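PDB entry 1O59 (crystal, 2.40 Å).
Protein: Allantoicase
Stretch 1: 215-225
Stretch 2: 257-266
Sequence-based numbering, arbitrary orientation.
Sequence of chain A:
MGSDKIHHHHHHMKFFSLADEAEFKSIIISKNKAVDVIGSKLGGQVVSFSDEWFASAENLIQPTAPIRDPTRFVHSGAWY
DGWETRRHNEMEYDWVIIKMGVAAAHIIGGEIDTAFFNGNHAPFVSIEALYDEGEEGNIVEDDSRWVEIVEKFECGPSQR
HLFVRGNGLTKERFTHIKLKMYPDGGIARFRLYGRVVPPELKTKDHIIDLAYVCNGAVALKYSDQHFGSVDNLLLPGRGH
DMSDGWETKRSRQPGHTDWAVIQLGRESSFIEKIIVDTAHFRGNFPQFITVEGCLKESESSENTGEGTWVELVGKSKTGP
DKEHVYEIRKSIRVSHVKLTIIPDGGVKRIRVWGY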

# COMPACT_ATOMS: atom_id res chain seq x y z
N ASN A 215 -6.30 -9.49 -3.33
CA ASN A 215 -6.85 -10.70 -2.76
C ASN A 215 -6.52 -10.87 -1.28
O ASN A 215 -6.71 -11.93 -0.73
CB ASN A 215 -6.37 -11.91 -3.58
CG ASN A 215 -7.05 -12.01 -4.93
OD1 ASN A 215 -8.18 -11.55 -5.10
ND2 ASN A 215 -6.36 -12.61 -5.90
N GLY A 216 -6.03 -9.81 -0.65
CA GLY A 216 -5.74 -9.82 0.78
C GLY A 216 -4.32 -10.21 1.13
O GLY A 216 -4.03 -10.45 2.29
N ALA A 217 -3.43 -10.31 0.15
CA ALA A 217 -2.03 -10.61 0.42
C ALA A 217 -1.33 -9.35 0.88
O ALA A 217 -1.66 -8.25 0.45
CB ALA A 217 -1.37 -11.15 -0.80
N VAL A 218 -0.34 -9.52 1.76
CA VAL A 218 0.36 -8.42 2.39
C VAL A 218 1.84 -8.81 2.65
O VAL A 218 2.14 -9.92 3.10
CB VAL A 218 -0.39 -7.96 3.69
CG1 VAL A 218 -0.28 -8.96 4.76
CG2 VAL A 218 0.14 -6.66 4.21
N ALA A 219 2.76 -7.91 2.31
CA ALA A 219 4.18 -8.10 2.55
C ALA A 219 4.47 -7.81 4.02
O ALA A 219 4.18 -6.72 4.51
CB ALA A 219 5.00 -7.19 1.64
N LEU A 220 5.05 -8.78 4.71
CA LEU A 220 5.19 -8.71 6.14
C LEU A 220 6.56 -8.32 6.65
O LEU A 220 6.64 -7.55 7.60
CB LEU A 220 4.80 -10.06 6.78
CG LEU A 220 3.29 -10.27 6.88
CD1 LEU A 220 3.04 -11.51 7.67
CD2 LEU A 220 2.56 -9.08 7.52
N LYS A 221 7.61 -8.89 6.08
CA LYS A 221 8.96 -8.77 6.63
C LYS A 221 9.95 -8.86 5.50
O LYS A 221 9.69 -9.51 4.51
CB LYS A 221 9.25 -9.85 7.67
CG LYS A 221 8.70 -9.51 9.06
CD LYS A 221 9.59 -9.96 10.25
CE LYS A 221 9.16 -9.18 11.56
NZ LYS A 221 10.04 -9.36 12.79
N TYR A 222 11.08 -8.18 5.66
CA TYR A 222 12.07 -8.09 4.59
C TYR A 222 13.45 -7.95 5.20
O TYR A 222 13.60 -7.44 6.29
CB TYR A 222 11.76 -6.90 3.64
CG TYR A 222 11.62 -5.56 4.35
CD1 TYR A 222 12.72 -4.77 4.64
CD2 TYR A 222 10.38 -5.11 4.74
CE1 TYR A 222 12.58 -3.55 5.32
CE2 TYR A 222 10.23 -3.89 5.38
CZ TYR A 222 11.32 -3.11 5.69
OH TYR A 222 11.12 -1.92 6.39
N SER A 223 14.44 -8.40 4.46
CA SER A 223 15.82 -8.18 4.81
C SER A 223 16.21 -6.67 4.69
O SER A 223 16.75 -6.10 5.60
CB SER A 223 16.70 -9.06 3.91
OG SER A 223 16.36 -8.88 2.55
N ASP A 224 15.84 -6.04 3.58
CA ASP A 224 16.34 -4.74 3.17
C ASP A 224 15.35 -4.25 2.11
O ASP A 224 14.75 -5.05 1.42
CB ASP A 224 17.76 -4.93 2.57
CG ASP A 224 18.41 -3.62 2.01
OD1 ASP A 224 18.79 -2.79 2.88
OD2 ASP A 224 18.64 -3.38 0.77
N GLN A 225 15.17 -2.93 2.03
CA GLN A 225 14.44 -2.25 0.95
C GLN A 225 15.28 -1.06 0.63
O GLN A 225 15.26 -0.11 1.35
CB GLN A 225 13.11 -1.67 1.44
CG GLN A 225 12.02 -2.63 1.74
CD GLN A 225 10.73 -1.94 2.16
OE1 GLN A 225 9.66 -2.42 1.81
NE2 GLN A 225 10.83 -0.85 2.92
N THR A 257 22.08 -13.19 1.17
CA THR A 257 20.81 -13.13 0.46
C THR A 257 19.93 -12.00 0.96
O THR A 257 20.12 -11.44 2.04
CB THR A 257 20.00 -14.43 0.61
OG1 THR A 257 19.64 -14.60 1.98
CG2 THR A 257 20.83 -15.65 0.27
N ASP A 258 18.93 -11.70 0.16
CA ASP A 258 17.85 -10.84 0.56
C ASP A 258 16.55 -11.64 0.47
O ASP A 258 16.48 -12.67 -0.21
CB ASP A 258 17.84 -9.56 -0.30
CG ASP A 258 18.85 -8.53 0.22
OD1 ASP A 258 18.80 -8.24 1.47
OD2 ASP A 258 19.72 -7.98 -0.51
N TRP A 259 15.55 -11.21 1.21
CA TRP A 259 14.32 -11.95 1.27
C TRP A 259 13.15 -11.09 1.67
O TRP A 259 13.30 -10.02 2.28
CB TRP A 259 14.46 -13.14 2.22
CG TRP A 259 15.03 -12.79 3.57
CD1 TRP A 259 16.34 -12.94 3.99
CD2 TRP A 259 14.30 -12.28 4.69
NE1 TRP A 259 16.46 -12.55 5.31
CE2 TRP A 259 15.23 -12.14 5.77
CE3 TRP A 259 12.96 -11.91 4.90
CZ2 TRP A 259 14.87 -11.62 7.01
CZ3 TRP A 259 12.60 -11.42 6.13
CH2 TRP A 259 13.56 -11.28 7.18
N ALA A 260 11.99 -11.62 1.35
CA ALA A 260 10.73 -10.97 1.59
C ALA A 260 9.73 -12.04 1.96
O ALA A 260 9.60 -13.02 1.24
CB ALA A 260 10.28 -10.23 0.34
N VAL A 261 9.07 -11.87 3.10
CA VAL A 261 7.97 -12.75 3.51
C VAL A 261 6.61 -12.15 3.17
O VAL A 261 6.30 -11.00 3.50
CB VAL A 261 7.99 -13.07 5.00
CG1 VAL A 261 6.80 -13.94 5.37
CG2 VAL A 261 9.28 -13.78 5.40
N ILE A 262 5.78 -12.98 2.53
CA ILE A 262 4.46 -12.55 2.12
C ILE A 262 3.38 -13.42 2.73
O ILE A 262 3.43 -14.63 2.61
CB ILE A 262 4.42 -12.51 0.60
CG1 ILE A 262 5.25 -11.31 0.12
CG2 ILE A 262 2.98 -12.38 0.08
CD1 ILE A 262 6.17 -11.69 -0.96
N GLN A 263 2.44 -12.79 3.45
CA GLN A 263 1.24 -13.49 3.85
C GLN A 263 0.28 -13.50 2.67
O GLN A 263 -0.07 -12.44 2.14
CB GLN A 263 0.57 -12.82 5.04
CG GLN A 263 -0.61 -13.61 5.57
CD GLN A 263 -0.96 -13.28 7.00
OE1 GLN A 263 -0.11 -13.06 7.81
NE2 GLN A 263 -2.23 -13.28 7.29
N LEU A 264 -0.12 -14.70 2.28
CA LEU A 264 -1.08 -14.92 1.22
C LEU A 264 -2.46 -14.49 1.66
O LEU A 264 -2.75 -14.42 2.86
CB LEU A 264 -1.12 -16.40 0.84
CG LEU A 264 0.20 -17.06 0.36
CD1 LEU A 264 -0.03 -18.55 -0.01
CD2 LEU A 264 0.82 -16.29 -0.81
N GLY A 265 -3.32 -14.20 0.69
CA GLY A 265 -4.67 -13.71 0.96
C GLY A 265 -5.53 -14.74 1.65
O GLY A 265 -6.54 -14.39 2.26
N ARG A 266 -5.10 -15.99 1.55
CA ARG A 266 -5.81 -17.17 2.02
C ARG A 266 -4.73 -18.24 2.29
O ARG A 266 -3.70 -18.25 1.64
CB ARG A 266 -6.66 -17.70 0.87
CG ARG A 266 -8.04 -18.00 1.17
CD ARG A 266 -8.56 -19.30 0.54
NE ARG A 266 -8.51 -19.51 -0.92
CZ ARG A 266 -9.30 -18.93 -1.84
NH1 ARG A 266 -10.14 -17.94 -1.54
NH2 ARG A 266 -9.19 -19.32 -3.11

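A beta bulge interrupts the antiparallel pairing of the two strands: Val218 lies opposite Gln263 and Ala219 opposite Ile262, but the next pair is Lys221 with Val261, so the register shifts by one at Leu220. Leu220 has phi/psi -101/-45, outside extended values, and its CB points toward the partner strand. Hydrogen bonding survives the shift: Leu220 N donates to Val261 O (2.8 Å, 170°) and Val261 N to Lys221 O (2.8 Å, 169°). Before the bulge, Val218 N to Gln263 O (3.0 Å) and Gln263 N to Val218 O (2.9 Å) form a reciprocal pair.

Ala219 and Ile262, both buried, share one face of the sheet with Tyr222 and Ala260, and Ala219 CB meets Ile262 CG1 at 4.4 Å; Val218, Gln263, Lys221 and Val261 lie on the other. The stretches bury 705 Å², both sides summed.

Beyond the strand, Ser223 N donates to Trp259 O (2.9 Å); with chi1 at 51° (p), Ser223 OG accepts from Trp259 N (2.8 Å) and donates to Asp258 OD1 (2.7 Å). Ser223 CB also lies over the face of the Trp259 five-membered ring, 3.8 Å from the centroid and 9° off its normal, a CH-pi contact.

At the other end, Gly265 CA lies 3.2 Å from Asn215 O; an ideal CB on Gly265 would fall 2.0 Å from Asn215 O, a clash. At phi/psi 92/10, a CB on Gly216 would jam against the carbonyl O of Asn215, so this position calls for glycine.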